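Local structure of large exoprotein involved in heme utilization or adhesion (Yersinia kristensenii ATCC 33638, 5E3E) at residues A14-R19 / I74-S79; E38-K43 / T89-I94; S54-S59 / T103-I108. The protein is the C-terminal toxin domain of a CdiA protein, probably an RNase A-like ribonuclease kept in check by its bound CdiI immunity protein. All blocks are in the same frame, centred on the assembly; numbering follows the deposited sequence.

How the contacts relate
Each contact sets a helix against one antiparallel sheet or, in contact 3, largely against the connection leading into one of its strands. Contact 2 lies between the others: its centre is about 17 Å from that of contact 1 and about 16 Å from that of contact 3, whereas the centres of contacts 1 and 3 are about 30 Å apart. Contact 2 touches both. Ile74 CD1 of contact 1 packs 3.7 Å from Asn90 O, and Thr41 CG2 lies 3.6 Å from Ile107 CD1 of contact 3, where Ile94 O and Ile108 N, 2.8 Å apart, make a probable hydrogen bond between neighbouring strands. Contact 2 also holds two sodium ligands, Thr89 and Asn90.

Contact 1 of 3, residues A14-R19 / I74-S79; sequences AELLNR and IGISVS
Leu16 sets CG beside its own backbone N (chi1 -59°), with Leu17 turned alike, and this carries both side chains from helix 14-19 to the strand 75-79. Facing them, Ile76 keeps CG1 in the crowded position between backbone N and carbonyl carbon (chi1 58°), and its extended second torsion sends CD1 out to the helix. The two side chains meet at a slant, methyl against methyl, with Leu16 CD1 3.7 Å from Ile76 CD1. Val78 divides its surface between the leucines. Its CG2 methyl lies 3.7 Å from Leu16 CB and 3.6 Å from Leu16 O, so one branch packs on side chain and backbone together. On its other flank, Leu17 CD2 comes to 3.8 Å from Val78 CB and 3.9 Å from Val78 CG1, the two side chains crossing nearly at a right angle.

The axes of helix segment 14-19 and strand 75-79 approach to 8.0 Å, their N-to-C directions 33° apart. Ile76 and Val78 point their CB atoms to the helix, while Ser77 between them points away, the alternation expected of a strand. Leu16 also reaches Ser30 of the neighbouring strand 27-31, so the first helix of this RNase A-like domain rests on two strands. About 207 Å² is buried between the segments without one hydrogen bond across them, which implies that their direct association rests on apolar packing and shape.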
loop_
_atom_site.group_PDB
_atom_site.type_symbol
_atom_site.label_atom_id
_atom_site.label_comp_id
_atom_site.label_asym_id
_atom_site.label_seq_id
_atom_site.Cartn_x
_atom_site.Cartn_y
_atom_site.Cartn_z
ATOM N N ALA B 14 -9.675 -9.944 16.926
ATOM C CA ALA B 14 -8.811 -9.511 18.000
ATOM C C ALA B 14 -7.464 -9.073 17.452
ATOM O O ALA B 14 -6.950 -8.060 17.853
ATOM C CB ALA B 14 -8.602 -10.614 19.026
ATOM N N GLU B 15 -6.905 -9.890 16.585
ATOM C CA GLU B 15 -5.574 -9.639 15.985
ATOM C C GLU B 15 -5.591 -8.385 15.158
ATOM O O GLU B 15 -4.722 -7.525 15.327
ATOM C CB GLU B 15 -5.108 -10.837 15.162
ATOM C CG GLU B 15 -4.767 -12.028 16.050
ATOM C CD GLU B 15 -4.551 -13.390 15.346
ATOM O OE1 GLU B 15 -5.268 -13.764 14.362
ATOM O OE2 GLU B 15 -3.638 -14.125 15.865
ATOM N N LEU B 16 -6.600 -8.236 14.301
ATOM C CA LEU B 16 -6.678 -7.046 13.436
ATOM C C LEU B 16 -6.894 -5.778 14.249
ATOM O O LEU B 16 -6.231 -4.759 14.010
ATOM C CB LEU B 16 -7.768 -7.209 12.377
ATOM C CG LEU B 16 -7.577 -8.421 11.461
ATOM C CD1 LEU B 16 -8.725 -8.381 10.497
ATOM C CD2 LEU B 16 -6.255 -8.372 10.715
ATOM N N LEU B 17 -7.739 -5.863 15.276
ATOM C CA LEU B 17 -8.023 -4.725 16.124
ATOM C C LEU B 17 -6.814 -4.299 16.916
ATOM O O LEU B 17 -6.613 -3.113 17.168
ATOM C CB LEU B 17 -9.258 -4.966 17.021
ATOM C CG LEU B 17 -10.606 -4.894 16.289
ATOM C CD1 LEU B 17 -11.741 -5.469 17.141
ATOM C CD2 LEU B 17 -10.936 -3.479 15.882
ATOM N N ASN B 18 -5.980 -5.249 17.311
ATOM C CA ASN B 18 -4.750 -4.894 17.965
ATOM C C ASN B 18 -3.800 -4.086 17.052
ATOM O O ASN B 18 -3.159 -3.153 17.494
ATOM C CB ASN B 18 -4.077 -6.174 18.463
ATOM C CG ASN B 18 -2.866 -5.884 19.326
ATOM O OD1 ASN B 18 -1.736 -6.086 18.902
ATOM N ND2 ASN B 18 -3.096 -5.281 20.464
ATOM N N ARG B 19 -3.725 -4.438 15.781
ATOM C CA ARG B 19 -2.861 -3.699 14.846
ATOM C C ARG B 19 -3.285 -2.245 14.684
ATOM O O ARG B 19 -2.433 -1.355 14.528
ATOM C CB ARG B 19 -2.866 -4.367 13.492
ATOM C CG ARG B 19 -2.278 -5.759 13.483
ATOM C CD ARG B 19 -2.461 -6.366 12.115
ATOM N NE ARG B 19 -1.973 -7.734 12.109
ATOM C CZ ARG B 19 -2.028 -8.571 11.077
ATOM N NH1 ARG B 19 -2.518 -8.209 9.906
ATOM N NH2 ARG B 19 -1.565 -9.796 11.227
ATOM N N ILE B 74 -14.582 -11.243 0.399
ATOM C CA ILE B 74 -13.422 -12.110 0.450
ATOM C C ILE B 74 -12.635 -11.975 1.743
ATOM O O ILE B 74 -11.598 -12.614 1.917
ATOM C CB ILE B 74 -12.525 -11.923 -0.819
ATOM C CG1 ILE B 74 -12.121 -10.452 -1.091
ATOM C CG2 ILE B 74 -13.254 -12.417 -2.043
ATOM C CD1 ILE B 74 -11.501 -9.728 0.037
ATOM N N GLY B 75 -13.133 -11.185 2.689
ATOM C CA GLY B 75 -12.455 -10.955 3.932
ATOM C C GLY B 75 -13.050 -9.797 4.706
ATOM O O GLY B 75 -14.203 -9.361 4.422
ATOM N N ILE B 76 -12.259 -9.352 5.686
ATOM C CA ILE B 76 -12.681 -8.383 6.677
ATOM C C ILE B 76 -11.617 -7.303 6.842
ATOM O O ILE B 76 -10.435 -7.520 6.562
ATOM C CB ILE B 76 -13.002 -9.004 8.053
ATOM C CG1 ILE B 76 -11.790 -9.760 8.620
ATOM C CG2 ILE B 76 -14.245 -9.898 7.930
ATOM C CD1 ILE B 76 -11.929 -10.234 10.049
ATOM N N SER B 77 -12.089 -6.167 7.335
ATOM C CA SER B 77 -11.248 -5.015 7.603
ATOM C C SER B 77 -11.716 -4.293 8.842
ATOM O O SER B 77 -12.902 -4.207 9.103
ATOM C CB SER B 77 -11.255 -4.069 6.412
ATOM O OG SER B 77 -10.400 -2.940 6.630
ATOM N N VAL B 78 -10.756 -3.765 9.588
ATOM C CA VAL B 78 -11.015 -2.868 10.679
ATOM C C VAL B 78 -10.177 -1.597 10.489
ATOM O O VAL B 78 -9.114 -1.613 9.867
ATOM C CB VAL B 78 -10.732 -3.501 12.056
ATOM C CG1 VAL B 78 -11.643 -4.715 12.267
ATOM C CG2 VAL B 78 -9.267 -3.867 12.218
ATOM N N SER B 79 -10.687 -0.522 11.074
ATOM C CA SER B 79 -10.065 0.809 10.987
ATOM C C SER B 79 -9.853 1.450 12.362
ATOM O O SER B 79 -10.639 1.249 13.276
ATOM C CB SER B 79 -10.966 1.730 10.131
ATOM O OG SER B 79 -10.841 1.352 8.766
#

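Contact 2 of 3, residues E38-K43 / T89-I94; sequences EAVTSK and TNARII. With NA (sodium ion), chain G.
Val40 meets Ala91 where helix 34-47 lies over strand 86-97, and its side chain traces the contact. CB already points at the strand. From it CG1 runs opposite the backbone N (chi1 169°) and ends 3.7 Å from Ala91 CB, a plain methyl-to-methyl contact. The second branch, CG2, lies beside the backbone N and packs on Ile74. Phe31 and Tyr68 also touch the Val40 side chain, in keeping with its burial.

One residue on, Thr41 brings its hydroxyl, not its methyl, to the strand: OG1 is 4.0 Å from Ile93 CD1, and the two side chains cross at about a right angle. The polar atom is not left wanting in this apolar setting, because OG1 hydrogen-bonds to Ala37 O in the preceding helical turn.

At the 89-90 end of the segment two side chains bind a metal instead. Thr89 OG1 binds the sodium ion at 2.4 Å and Asn90 OD1 at 2.6 Å, while Asn90 ND2 stays 3.6 Å off, so the amide is turned oxygen-first to the metal. Three waters and Ser70 O complete six ligands. One water lies nearly opposite Asn90 OD1 and another nearly opposite Thr89 OG1, as in an octahedral arrangement.

Within the sheet, strand 86-97 pairs with strands 63-68 and 105-113, and side chains from both join this core: Ile66 and Ile107 touch Ile93. The Arg92 side chain leaves from the face away from helix 34-47, forming salt bridges with Asp67 and with Asp74 of the CdiI immunity protein; the helix covers one face of the strand while the immunity protein is met from the other.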
loop_
_atom_site.group_PDB
_atom_site.type_symbol
_atom_site.label_atom_id
_atom_site.label_comp_id
_atom_site.label_asym_id
_atom_site.label_seq_id
_atom_site.Cartn_x
_atom_site.Cartn_y
_atom_site.Cartn_z
ATOM N N GLU B 38 -6.027 -17.666 -2.048
ATOM C CA GLU B 38 -5.449 -18.263 -3.247
ATOM C C GLU B 38 -6.276 -17.926 -4.489
ATOM O O GLU B 38 -5.717 -17.605 -5.537
ATOM C CB GLU B 38 -5.273 -19.777 -3.070
ATOM C CG GLU B 38 -4.032 -20.130 -2.244
ATOM C CD GLU B 38 -3.869 -21.615 -1.949
ATOM O OE1 GLU B 38 -4.489 -22.471 -2.628
ATOM O OE2 GLU B 38 -3.105 -21.938 -1.019
ATOM N N ALA B 39 -7.594 -18.017 -4.374
ATOM C CA ALA B 39 -8.498 -17.746 -5.502
ATOM C C ALA B 39 -8.391 -16.297 -5.963
ATOM O O ALA B 39 -8.330 -16.025 -7.157
ATOM C CB ALA B 39 -9.964 -18.083 -5.137
ATOM N N VAL B 40 -8.374 -15.369 -5.011
ATOM C CA VAL B 40 -8.241 -13.953 -5.297
ATOM C C VAL B 40 -6.885 -13.653 -5.918
ATOM O O VAL B 40 -6.816 -12.936 -6.917
ATOM C CB VAL B 40 -8.443 -13.110 -4.019
ATOM C CG1 VAL B 40 -8.047 -11.656 -4.231
ATOM C CG2 VAL B 40 -9.911 -13.192 -3.563
ATOM N N THR B 41 -5.817 -14.203 -5.344
ATOM C CA THR B 41 -4.483 -13.996 -5.879
ATOM C C THR B 41 -4.409 -14.430 -7.333
ATOM O O THR B 41 -3.927 -13.661 -8.193
ATOM C CB THR B 41 -3.400 -14.756 -5.076
ATOM O OG1 THR B 41 -3.336 -14.246 -3.739
ATOM C CG2 THR B 41 -2.051 -14.595 -5.735
ATOM N N SER B 42 -4.905 -15.641 -7.624
ATOM C CA SER B 42 -4.898 -16.135 -9.015
ATOM C C SER B 42 -5.729 -15.272 -9.955
ATOM O O SER B 42 -5.274 -14.966 -11.037
ATOM C CB SER B 42 -5.378 -17.584 -9.115
ATOM O OG SER B 42 -4.605 -18.409 -8.259
ATOM N N LYS B 43 -6.934 -14.879 -9.554
ATOM C CA LYS B 43 -7.780 -14.024 -10.413
ATOM C C LYS B 43 -7.142 -12.645 -10.675
ATOM O O LYS B 43 -7.194 -12.115 -11.786
ATOM C CB LYS B 43 -9.177 -13.854 -9.823
ATOM C CG LYS B 43 -10.006 -15.137 -9.851
ATOM C CD LYS B 43 -11.403 -14.909 -9.313
ATOM C CE LYS B 43 -11.404 -14.763 -7.804
ATOM N NZ LYS B 43 -12.764 -14.890 -7.229
ATOM N N THR B 89 -14.835 -6.583 -0.446
ATOM C CA THR B 89 -14.956 -7.342 -1.685
ATOM C C THR B 89 -13.770 -7.157 -2.660
ATOM O O THR B 89 -13.619 -7.926 -3.606
ATOM C CB THR B 89 -16.238 -6.924 -2.408
ATOM O OG1 THR B 89 -16.203 -5.515 -2.699
ATOM C CG2 THR B 89 -17.470 -7.202 -1.512
ATOM N N ASN B 90 -12.946 -6.145 -2.433
ATOM C CA ASN B 90 -11.808 -5.871 -3.309
ATOM C C ASN B 90 -10.497 -6.301 -2.645
ATOM O O ASN B 90 -10.464 -6.547 -1.464
ATOM C CB ASN B 90 -11.732 -4.396 -3.577
ATOM C CG ASN B 90 -12.892 -3.903 -4.402
ATOM O OD1 ASN B 90 -13.666 -4.681 -4.957
ATOM N ND2 ASN B 90 -12.998 -2.571 -4.512
ATOM N N ALA B 91 -9.419 -6.342 -3.407
ATOM C CA ALA B 91 -8.120 -6.712 -2.845
ATOM C C ALA B 91 -6.949 -6.097 -3.566
ATOM O O ALA B 91 -7.083 -5.623 -4.680
ATOM C CB ALA B 91 -7.963 -8.218 -2.847
ATOM N N ARG B 92 -5.778 -6.183 -2.964
ATOM C CA ARG B 92 -4.583 -5.630 -3.588
ATOM C C ARG B 92 -3.523 -6.653 -3.337
ATOM O O ARG B 92 -3.372 -7.149 -2.226
ATOM C CB ARG B 92 -4.203 -4.292 -2.964
ATOM C CG ARG B 92 -2.927 -3.655 -3.524
ATOM C CD ARG B 92 -2.631 -2.280 -2.913
ATOM N NE ARG B 92 -3.754 -1.398 -3.253
ATOM C CZ ARG B 92 -4.381 -0.584 -2.413
ATOM N NH1 ARG B 92 -3.986 -0.435 -1.156
ATOM N NH2 ARG B 92 -5.402 0.127 -2.862
ATOM N N ILE B 93 -2.763 -6.939 -4.386
ATOM C CA ILE B 93 -1.598 -7.796 -4.295
ATOM C C ILE B 93 -0.380 -6.977 -4.659
ATOM O O ILE B 93 -0.449 -6.168 -5.572
ATOM C CB ILE B 93 -1.702 -8.983 -5.311
ATOM C CG1 ILE B 93 -3.060 -9.722 -5.210
ATOM C CG2 ILE B 93 -0.524 -9.919 -5.161
ATOM C CD1 ILE B 93 -3.460 -10.217 -3.893
ATOM N N ILE B 94 0.733 -7.169 -3.965
ATOM C CA ILE B 94 1.968 -6.480 -4.326
ATOM C C ILE B 94 2.963 -7.530 -4.752
ATOM O O ILE B 94 3.226 -8.470 -3.979
ATOM C CB ILE B 94 2.576 -5.681 -3.145
ATOM C CG1 ILE B 94 1.601 -4.627 -2.589
ATOM C CG2 ILE B 94 3.901 -5.008 -3.548
ATOM C CD1 ILE B 94 1.030 -3.716 -3.619
HETATM NA NA NA G . -16.161 -4.204 -4.656
HETATM O O HOH W 1 -18.483 -4.135 -4.388
HETATM O O HOH W 2 -15.730 -2.493 -3.036
HETATM O O HOH W 3 -16.109 -2.703 -6.359
#

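Contact 3 of 3, residues S54-S59 / T103-I108; sequences SYLSGS and TGYKII
Leu56, near the end of helix 49-58, packs against Thr103, Gly104 and Tyr105 at the end of a beta hairpin, formed by the antiparallel strands 86-97 and 105-113 of this RNase A-like domain. The tight part is concentrated on its two methyl groups. A chi1 of -66° puts CG opposite the carbonyl carbon and brings both methyls to the connection: CD1 lies 3.5 Å from Thr103 O, and CD2 lies 3.5 Å from Gly104 O. Both are van der Waals contacts of a methyl with a backbone carbonyl oxygen. Gly104 has a positive phi of 92°, a backbone conformation common for glycine, and with no side chain it lets the leucine come close to the main chain. Its backbone is tied to Asp98 across the hairpin.

Elsewhere the fit is looser. Leu56 CD1 is 4.3 Å from Tyr105 CD2, approaching the ring at its edge and near its plane, and only 119 Å² is buried in all. Thr103 is exposed and Leu56 partly so, which puts this side of the contact near solvent, and no hydrogen bond crosses it. The side toward the sheet has more partners: Leu56 also rests on Arg97, which makes a cation-pi interaction with the buried Tyr55, and Tyr55 OH is hydrogen-bonded to Lys61 O. The Tyr105 side chain continues inward to Ile45 of helix 34-47 and Ile95 of the partner strand.

Within the 103-108 segment, Tyr105 N gives a weak hydrogen bond to Thr103 OG1, 3.5 Å long though fairly straight at 158°, and the same Thr103 OG1 sits over the centre of the Tyr105 ring, 3.3 Å above its plane.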
loop_
_atom_site.group_PDB
_atom_site.type_symbol
_atom_site.label_atom_id
_atom_site.label_comp_id
_atom_site.label_asym_id
_atom_site.label_seq_id
_atom_site.Cartn_x
_atom_site.Cartn_y
_atom_site.Cartn_z
ATOM N N SER B 54 4.171 -6.055 -19.138
ATOM C CA SER B 54 4.834 -4.761 -19.399
ATOM C C SER B 54 5.796 -4.393 -18.291
ATOM O O SER B 54 6.870 -3.869 -18.560
ATOM C CB SER B 54 3.813 -3.627 -19.524
ATOM O OG SER B 54 2.874 -3.922 -20.543
ATOM N N TYR B 55 5.380 -4.638 -17.044
ATOM C CA TYR B 55 6.207 -4.330 -15.883
ATOM C C TYR B 55 7.528 -5.107 -15.949
ATOM O O TYR B 55 8.590 -4.517 -15.778
ATOM C CB TYR B 55 5.446 -4.593 -14.570
ATOM C CG TYR B 55 6.324 -4.703 -13.334
ATOM C CD1 TYR B 55 6.800 -3.555 -12.679
ATOM C CD2 TYR B 55 6.680 -5.935 -12.820
ATOM C CE1 TYR B 55 7.586 -3.655 -11.556
ATOM C CE2 TYR B 55 7.473 -6.038 -11.692
ATOM C CZ TYR B 55 7.920 -4.878 -11.067
ATOM O OH TYR B 55 8.726 -4.948 -9.954
ATOM N N LEU B 56 7.480 -6.393 -16.264
ATOM C CA LEU B 56 8.685 -7.238 -16.251
ATOM C C LEU B 56 9.661 -6.904 -17.395
ATOM O O LEU B 56 10.878 -6.949 -17.226
ATOM C CB LEU B 56 8.306 -8.719 -16.342
ATOM C CG LEU B 56 7.554 -9.269 -15.135
ATOM C CD1 LEU B 56 7.052 -10.674 -15.440
ATOM C CD2 LEU B 56 8.412 -9.249 -13.882
ATOM N N SER B 57 9.116 -6.540 -18.538
ATOM C CA SER B 57 9.945 -6.328 -19.730
ATOM C C SER B 57 10.500 -4.906 -19.810
ATOM O O SER B 57 11.588 -4.679 -20.345
ATOM C CB SER B 57 9.124 -6.652 -20.984
ATOM O OG SER B 57 8.141 -5.654 -21.214
ATOM N N GLY B 58 9.750 -3.939 -19.302
ATOM C CA GLY B 58 10.107 -2.542 -19.502
ATOM C C GLY B 58 10.404 -1.670 -18.294
ATOM O O GLY B 58 10.926 -0.575 -18.468
ATOM N N SER B 59 10.075 -2.120 -17.085
ATOM C CA SER B 59 10.100 -1.235 -15.912
ATOM C C SER B 59 11.282 -1.458 -14.971
ATOM O O SER B 59 11.661 -2.603 -14.701
ATOM C CB SER B 59 8.818 -1.410 -15.089
ATOM O OG SER B 59 8.700 -0.351 -14.163
ATOM N N THR B 103 7.699 -17.358 -12.979
ATOM C CA THR B 103 6.878 -16.289 -13.556
ATOM C C THR B 103 7.653 -14.978 -13.724
ATOM O O THR B 103 7.181 -14.051 -14.383
ATOM C CB THR B 103 5.665 -16.015 -12.650
ATOM O OG1 THR B 103 6.128 -15.614 -11.360
ATOM C CG2 THR B 103 4.815 -17.263 -12.501
ATOM N N GLY B 104 8.822 -14.896 -13.095
ATOM C CA GLY B 104 9.649 -13.689 -13.106
ATOM C C GLY B 104 9.396 -12.736 -11.940
ATOM O O GLY B 104 10.010 -11.685 -11.864
ATOM N N TYR B 105 8.489 -13.106 -11.037
ATOM C CA TYR B 105 8.138 -12.263 -9.889
ATOM C C TYR B 105 7.818 -13.088 -8.659
ATOM O O TYR B 105 7.513 -14.273 -8.748
ATOM C CB TYR B 105 6.940 -11.357 -10.217
ATOM C CG TYR B 105 5.660 -12.092 -10.559
ATOM C CD1 TYR B 105 4.805 -12.564 -9.557
ATOM C CD2 TYR B 105 5.302 -12.321 -11.886
ATOM C CE1 TYR B 105 3.639 -13.253 -9.870
ATOM C CE2 TYR B 105 4.135 -12.996 -12.208
ATOM C CZ TYR B 105 3.312 -13.463 -11.202
ATOM O OH TYR B 105 2.165 -14.145 -11.551
ATOM N N LYS B 106 7.879 -12.453 -7.499
ATOM C CA LYS B 106 7.345 -13.065 -6.298
ATOM C C LYS B 106 6.234 -12.201 -5.718
ATOM O O LYS B 106 6.244 -11.000 -5.874
ATOM C CB LYS B 106 8.439 -13.311 -5.273
ATOM C CG LYS B 106 8.998 -12.070 -4.615
ATOM C CD LYS B 106 10.350 -12.319 -3.951
ATOM C CE LYS B 106 10.384 -13.555 -3.054
ATOM N NZ LYS B 106 9.561 -13.430 -1.823
ATOM N N ILE B 107 5.293 -12.847 -5.039
ATOM C CA ILE B 107 4.255 -12.148 -4.320
ATOM C C ILE B 107 4.803 -11.690 -2.960
ATOM O O ILE B 107 5.208 -12.493 -2.087
ATOM C CB ILE B 107 3.025 -13.048 -4.119
ATOM C CG1 ILE B 107 2.421 -13.394 -5.482
ATOM C CG2 ILE B 107 1.995 -12.347 -3.254
ATOM C CD1 ILE B 107 1.509 -14.593 -5.406
ATOM N N ILE B 108 4.825 -10.382 -2.780
ATOM C CA ILE B 108 5.359 -9.812 -1.549
ATOM C C ILE B 108 4.308 -9.889 -0.464
ATOM O O ILE B 108 4.579 -10.346 0.633
ATOM C CB ILE B 108 5.775 -8.350 -1.762
ATOM C CG1 ILE B 108 6.933 -8.314 -2.783
ATOM C CG2 ILE B 108 6.208 -7.703 -0.466
ATOM C CD1 ILE B 108 8.223 -9.000 -2.343
#